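Local atomic coordinates of transketolase (Campylobacter jejuni, PDB entry 3L84), a protein that belongs to the thiamine diphosphate-binding transketolase family and forms a two-chain assembly of multidomain alpha/beta subunits. Residues A[389-401]-A[410-424]. Residues are numbered along the deposited sequence; the frame is centred on the assembly and turned at random.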
loop_
_atom_site.group_PDB
_atom_site.type_symbol
_atom_site.label_atom_id
_atom_site.label_comp_id
_atom_site.label_asym_id
_atom_site.label_seq_id
_atom_site.Cartn_x
_atom_site.Cartn_y
_atom_site.Cartn_z
ATOM N N ILE A 389 1.995 11.657 -8.833
ATOM C CA ILE A 389 2.547 10.953 -7.673
ATOM C C ILE A 389 1.392 10.182 -7.036
ATOM O O ILE A 389 0.914 10.495 -5.940
ATOM C CB ILE A 389 3.314 11.849 -6.712
ATOM C CG1 ILE A 389 4.365 12.720 -7.448
ATOM C CG2 ILE A 389 4.041 10.985 -5.677
ATOM C CD1 ILE A 389 3.848 14.030 -8.111
ATOM N N ARG A 390 0.940 9.154 -7.775
ATOM C CA ARG A 390 -0.297 8.449 -7.488
ATOM C C ARG A 390 -0.148 6.977 -7.824
ATOM O O ARG A 390 -0.799 6.430 -8.715
ATOM C CB ARG A 390 -1.464 9.036 -8.317
ATOM C CG ARG A 390 -1.760 10.506 -8.108
ATOM C CD ARG A 390 -2.940 10.904 -8.964
ATOM N NE ARG A 390 -3.248 12.329 -8.932
ATOM C CZ ARG A 390 -2.854 13.215 -9.833
ATOM N NH1 ARG A 390 -2.112 12.896 -10.872
ATOM N NH2 ARG A 390 -3.267 14.470 -9.700
ATOM N N GLU A 391 0.758 6.314 -7.161
ATOM C CA GLU A 391 1.066 4.935 -7.521
ATOM C C GLU A 391 -0.160 4.047 -7.456
ATOM O O GLU A 391 -0.383 3.206 -8.329
ATOM C CB GLU A 391 2.172 4.332 -6.641
ATOM C CG GLU A 391 3.530 4.975 -6.747
ATOM C CD GLU A 391 3.704 6.161 -5.824
ATOM O OE1 GLU A 391 2.767 6.527 -5.055
ATOM O OE2 GLU A 391 4.818 6.742 -5.845
ATOM N N HIS A 392 -0.925 4.193 -6.390
ATOM C CA HIS A 392 -2.038 3.270 -6.156
ATOM C C HIS A 392 -3.122 3.453 -7.206
ATOM O O HIS A 392 -3.559 2.487 -7.838
ATOM C CB HIS A 392 -2.549 3.455 -4.752
ATOM C CG HIS A 392 -3.358 2.359 -4.171
ATOM N ND1 HIS A 392 -3.578 1.111 -4.707
ATOM C CD2 HIS A 392 -3.965 2.376 -2.958
ATOM C CE1 HIS A 392 -4.312 0.405 -3.833
ATOM N NE2 HIS A 392 -4.573 1.161 -2.799
ATOM N N ALA A 393 -3.573 4.684 -7.418
ATOM C CA ALA A 393 -4.562 4.946 -8.462
ATOM C C ALA A 393 -4.013 4.540 -9.828
ATOM O O ALA A 393 -4.772 4.048 -10.654
ATOM C CB ALA A 393 -4.996 6.415 -8.442
HETATM N N MSE A 394 -2.732 4.767 -10.094
HETATM C CA MSE A 394 -2.172 4.331 -11.379
HETATM C C MSE A 394 -2.438 2.861 -11.633
HETATM O O MSE A 394 -2.919 2.445 -12.712
HETATM C CB MSE A 394 -0.657 4.583 -11.421
HETATM C CG MSE A 394 0.037 3.930 -12.591
HETATM SE SE MSE A 394 1.940 4.320 -12.659
HETATM C CE MSE A 394 2.488 3.306 -11.063
ATOM N N ALA A 395 -2.103 2.034 -10.651
ATOM C CA ALA A 395 -2.304 0.592 -10.854
ATOM C C ALA A 395 -3.784 0.223 -11.002
ATOM O O ALA A 395 -4.119 -0.623 -11.829
ATOM C CB ALA A 395 -1.650 -0.184 -9.694
ATOM N N ALA A 396 -4.676 0.801 -10.218
ATOM C CA ALA A 396 -6.108 0.520 -10.315
ATOM C C ALA A 396 -6.672 1.020 -11.647
ATOM O O ALA A 396 -7.538 0.379 -12.264
ATOM C CB ALA A 396 -6.867 1.110 -9.107
ATOM N N ILE A 397 -6.201 2.157 -12.115
ATOM C CA ILE A 397 -6.610 2.682 -13.443
ATOM C C ILE A 397 -6.154 1.740 -14.541
ATOM O O ILE A 397 -6.928 1.392 -15.440
ATOM C CB ILE A 397 -6.019 4.104 -13.667
ATOM C CG1 ILE A 397 -6.826 5.129 -12.885
ATOM C CG2 ILE A 397 -5.913 4.475 -15.167
ATOM C CD1 ILE A 397 -6.174 6.481 -12.651
ATOM N N ASN A 398 -4.906 1.277 -14.456
ATOM C CA ASN A 398 -4.399 0.375 -15.478
ATOM C C ASN A 398 -5.026 -1.009 -15.402
ATOM O O ASN A 398 -5.160 -1.674 -16.433
ATOM C CB ASN A 398 -2.879 0.326 -15.422
ATOM C CG ASN A 398 -2.208 1.440 -16.194
ATOM O OD1 ASN A 398 -0.961 1.672 -15.993
ATOM N ND2 ASN A 398 -2.907 2.071 -17.063
ATOM N N ASN A 399 -5.510 -1.433 -14.227
ATOM C CA ASN A 399 -6.321 -2.658 -14.164
ATOM C C ASN A 399 -7.549 -2.521 -15.057
ATOM O O ASN A 399 -7.936 -3.463 -15.748
ATOM C CB ASN A 399 -6.747 -2.965 -12.734
ATOM C CG ASN A 399 -5.657 -3.499 -11.863
ATOM O OD1 ASN A 399 -4.602 -3.919 -12.322
ATOM N ND2 ASN A 399 -5.921 -3.497 -10.550
ATOM N N ALA A 400 -8.157 -1.339 -15.065
ATOM C CA ALA A 400 -9.285 -1.078 -15.923
ATOM C C ALA A 400 -8.889 -0.958 -17.396
ATOM O O ALA A 400 -9.619 -1.473 -18.244
ATOM C CB ALA A 400 -10.036 0.197 -15.434
ATOM N N PHE A 401 -7.777 -0.315 -17.714
ATOM C CA PHE A 401 -7.283 -0.328 -19.089
ATOM C C PHE A 401 -7.167 -1.759 -19.573
ATOM O O PHE A 401 -7.492 -2.063 -20.723
ATOM C CB PHE A 401 -5.921 0.375 -19.257
ATOM C CG PHE A 401 -5.982 1.861 -19.520
ATOM C CD1 PHE A 401 -6.131 2.779 -18.510
ATOM C CD2 PHE A 401 -5.889 2.325 -20.833
ATOM C CE1 PHE A 401 -6.177 4.138 -18.783
ATOM C CE2 PHE A 401 -5.930 3.692 -21.112
ATOM C CZ PHE A 401 -6.058 4.591 -20.091
ATOM N N PHE A 410 1.033 -0.674 -19.043
ATOM C CA PHE A 410 2.089 -0.822 -18.039
ATOM C C PHE A 410 2.063 0.315 -17.046
ATOM O O PHE A 410 1.744 1.453 -17.359
ATOM C CB PHE A 410 3.516 -0.971 -18.667
ATOM C CG PHE A 410 4.061 0.272 -19.323
ATOM C CD1 PHE A 410 4.725 1.249 -18.567
ATOM C CD2 PHE A 410 3.874 0.487 -20.669
ATOM C CE1 PHE A 410 5.218 2.396 -19.191
ATOM C CE2 PHE A 410 4.367 1.630 -21.287
ATOM C CZ PHE A 410 5.038 2.574 -20.538
ATOM N N SER A 411 2.361 -0.041 -15.785
ATOM C CA SER A 411 2.479 0.862 -14.631
ATOM C C SER A 411 3.908 0.861 -14.164
ATOM O O SER A 411 4.476 -0.222 -13.997
ATOM C CB SER A 411 1.613 0.366 -13.457
ATOM O OG SER A 411 0.235 0.311 -13.819
ATOM N N ALA A 412 4.509 2.023 -13.910
ATOM C CA ALA A 412 5.913 2.111 -13.530
ATOM C C ALA A 412 6.130 2.956 -12.308
ATOM O O ALA A 412 5.548 4.037 -12.162
ATOM C CB ALA A 412 6.770 2.622 -14.712
ATOM N N THR A 413 7.039 2.496 -11.453
ATOM C CA THR A 413 7.556 3.276 -10.334
ATOM C C THR A 413 8.841 2.618 -9.833
ATOM O O THR A 413 9.302 1.595 -10.390
ATOM C CB THR A 413 6.497 3.422 -9.194
ATOM O OG1 THR A 413 7.010 4.282 -8.165
ATOM C CG2 THR A 413 6.079 2.071 -8.581
ATOM N N PHE A 414 9.449 3.196 -8.824
ATOM C CA PHE A 414 10.553 2.515 -8.161
ATOM C C PHE A 414 10.032 1.292 -7.441
ATOM O O PHE A 414 8.909 1.279 -6.879
ATOM C CB PHE A 414 11.185 3.411 -7.082
ATOM C CG PHE A 414 11.947 4.631 -7.586
ATOM C CD1 PHE A 414 12.601 4.645 -8.795
ATOM C CD2 PHE A 414 12.031 5.778 -6.779
ATOM C CE1 PHE A 414 13.308 5.769 -9.220
ATOM C CE2 PHE A 414 12.756 6.886 -7.220
ATOM C CZ PHE A 414 13.395 6.864 -8.412
ATOM N N PHE A 415 10.859 0.253 -7.352
ATOM C CA PHE A 415 10.435 -0.980 -6.693
ATOM C C PHE A 415 10.045 -0.732 -5.238
ATOM O O PHE A 415 9.121 -1.370 -4.733
ATOM C CB PHE A 415 11.569 -2.018 -6.806
ATOM C CG PHE A 415 11.201 -3.450 -6.459
ATOM C CD1 PHE A 415 9.929 -3.964 -6.684
ATOM C CD2 PHE A 415 12.184 -4.304 -5.978
ATOM C CE1 PHE A 415 9.654 -5.308 -6.426
ATOM C CE2 PHE A 415 11.907 -5.636 -5.739
ATOM C CZ PHE A 415 10.660 -6.109 -5.945
ATOM N N ILE A 416 10.693 0.193 -4.526
ATOM C CA ILE A 416 10.286 0.409 -3.152
ATOM C C ILE A 416 8.836 0.908 -3.071
ATOM O O ILE A 416 8.098 0.576 -2.126
ATOM C CB ILE A 416 11.243 1.395 -2.453
ATOM C CG1 ILE A 416 10.919 1.518 -0.969
ATOM C CG2 ILE A 416 11.252 2.760 -3.105
ATOM C CD1 ILE A 416 10.919 0.170 -0.211
ATOM N N PHE A 417 8.359 1.651 -4.055
ATOM C CA PHE A 417 7.011 2.196 -4.084
ATOM C C PHE A 417 6.001 1.267 -4.705
ATOM O O PHE A 417 4.803 1.598 -4.772
ATOM C CB PHE A 417 6.984 3.626 -4.678
ATOM C CG PHE A 417 7.896 4.539 -4.004
ATOM C CD1 PHE A 417 8.074 4.463 -2.608
ATOM C CD2 PHE A 417 8.654 5.432 -4.728
ATOM C CE1 PHE A 417 8.981 5.298 -1.933
ATOM C CE2 PHE A 417 9.577 6.269 -4.037
ATOM C CZ PHE A 417 9.734 6.166 -2.683
ATOM N N SER A 418 6.427 0.060 -5.081
ATOM C CA SER A 418 5.474 -1.013 -5.356
ATOM C C SER A 418 4.538 -1.198 -4.161
ATOM O O SER A 418 3.383 -1.592 -4.319
ATOM C CB SER A 418 6.164 -2.341 -5.670
ATOM O OG SER A 418 6.866 -2.853 -4.562
ATOM N N GLU A 419 5.036 -0.905 -2.968
ATOM C CA GLU A 419 4.210 -1.104 -1.762
ATOM C C GLU A 419 3.022 -0.170 -1.742
ATOM O O GLU A 419 1.998 -0.501 -1.127
ATOM C CB GLU A 419 5.032 -0.970 -0.495
ATOM C CG GLU A 419 6.151 -1.984 -0.449
ATOM C CD GLU A 419 6.753 -2.241 0.904
ATOM O OE1 GLU A 419 6.789 -1.309 1.744
ATOM O OE2 GLU A 419 7.194 -3.377 1.132
ATOM N N TYR A 420 3.116 0.995 -2.370
ATOM C CA TYR A 420 1.968 1.912 -2.444
ATOM C C TYR A 420 0.889 1.372 -3.340
ATOM O O TYR A 420 -0.281 1.762 -3.135
ATOM C CB TYR A 420 2.399 3.297 -2.951
ATOM C CG TYR A 420 3.024 4.242 -1.944
ATOM C CD1 TYR A 420 4.238 3.997 -1.357
ATOM C CD2 TYR A 420 2.403 5.463 -1.653
ATOM C CE1 TYR A 420 4.816 4.899 -0.477
ATOM C CE2 TYR A 420 2.970 6.382 -0.765
ATOM C CZ TYR A 420 4.185 6.107 -0.190
ATOM O OH TYR A 420 4.759 7.032 0.696
ATOM N N LEU A 421 1.210 0.521 -4.313
ATOM C CA LEU A 421 0.233 0.005 -5.289
ATOM C C LEU A 421 -0.118 -1.470 -5.123
ATOM O O LEU A 421 -0.941 -2.018 -5.889
ATOM C CB LEU A 421 0.627 0.342 -6.744
ATOM C CG LEU A 421 1.990 -0.166 -7.226
ATOM C CD1 LEU A 421 2.075 -1.695 -7.363
ATOM C CD2 LEU A 421 2.322 0.498 -8.576
ATOM N N LYS A 422 0.490 -2.154 -4.144
ATOM C CA LYS A 422 0.327 -3.599 -3.972
ATOM C C LYS A 422 -1.145 -4.044 -3.916
ATOM O O LYS A 422 -1.467 -5.060 -4.516
ATOM C CB LYS A 422 1.126 -4.057 -2.755
ATOM C CG LYS A 422 0.944 -5.523 -2.318
ATOM C CD LYS A 422 1.412 -6.541 -3.314
ATOM C CE LYS A 422 1.158 -7.966 -2.813
ATOM N NZ LYS A 422 -0.313 -8.271 -2.848
ATOM N N PRO A 423 -2.048 -3.315 -3.247
ATOM C CA PRO A 423 -3.435 -3.846 -3.196
ATOM C C PRO A 423 -4.069 -3.938 -4.567
ATOM O O PRO A 423 -4.852 -4.843 -4.847
ATOM C CB PRO A 423 -4.174 -2.829 -2.305
ATOM C CG PRO A 423 -3.121 -2.238 -1.480
ATOM C CD PRO A 423 -1.880 -2.143 -2.366
ATOM N N ALA A 424 -3.757 -3.004 -5.467
ATOM C CA ALA A 424 -4.255 -3.023 -6.832
ATOM C C ALA A 424 -3.525 -4.052 -7.675
ATOM O O ALA A 424 -4.131 -4.698 -8.520
ATOM C CB ALA A 424 -4.130 -1.609 -7.468
HETATM O O HOH W 1 6.390 6.965 -8.009
#
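His-392 and Leu-421 meet where helix 391-401 and helix 418-424 come close, with their CA atoms 4.1 Å apart. The short helix axes approach to 7.5 Å and cross at -35°. The axis of strand 410-414 runs nearly antiparallel to that of helix 391-401, approaching to 8.4 Å.

Leu-421 is a knob among Glu-391, His-392, Met-394 and Ala-395. Ala-424 fills the next hole, among His-392, Ala-395, Ala-396 and Asn-399; its CB lies 3.6 Å from CB of Ala-395. The His-392 ring has Tyr-420 O over one face, while Pro-423 CB comes within 3.6 Å of its CE1. Its buried ND1 has no polar partner. The side chain of Met-394, a selenomethionine, is extended until it bends at SE (chi3 69°), which brings CE beside the backbone of Ala-412 and 3.8 Å from CD2 of Leu-421. At the far end, Asn-399 ND2 gives a nearly straight hydrogen bond (171°) to Ala-424 O, 3.0 Å away, with the donor above the carbonyl plane. At the other end, one water links the helix to the strand: it donates to Glu-391 OE2 and accepts from Thr-413 OG1.

His-435 holds both Asn-399 OD1 and Ser-411 OG, and so ties helix to strand a second time. The Tyr-420 hydroxyl bonds Leu-116 O of the second subunit. Strand 408-414 lies between strands 358-362 and 436-440 of the parallel sheet in the pyrimidine-binding domain. Helix 391-404 packs on this strand as the connection of a beta-alpha-beta crossover from strand 384-386, with strand 358-362 between the two. Helices 118-137 and 158-169 touch helix 391-404.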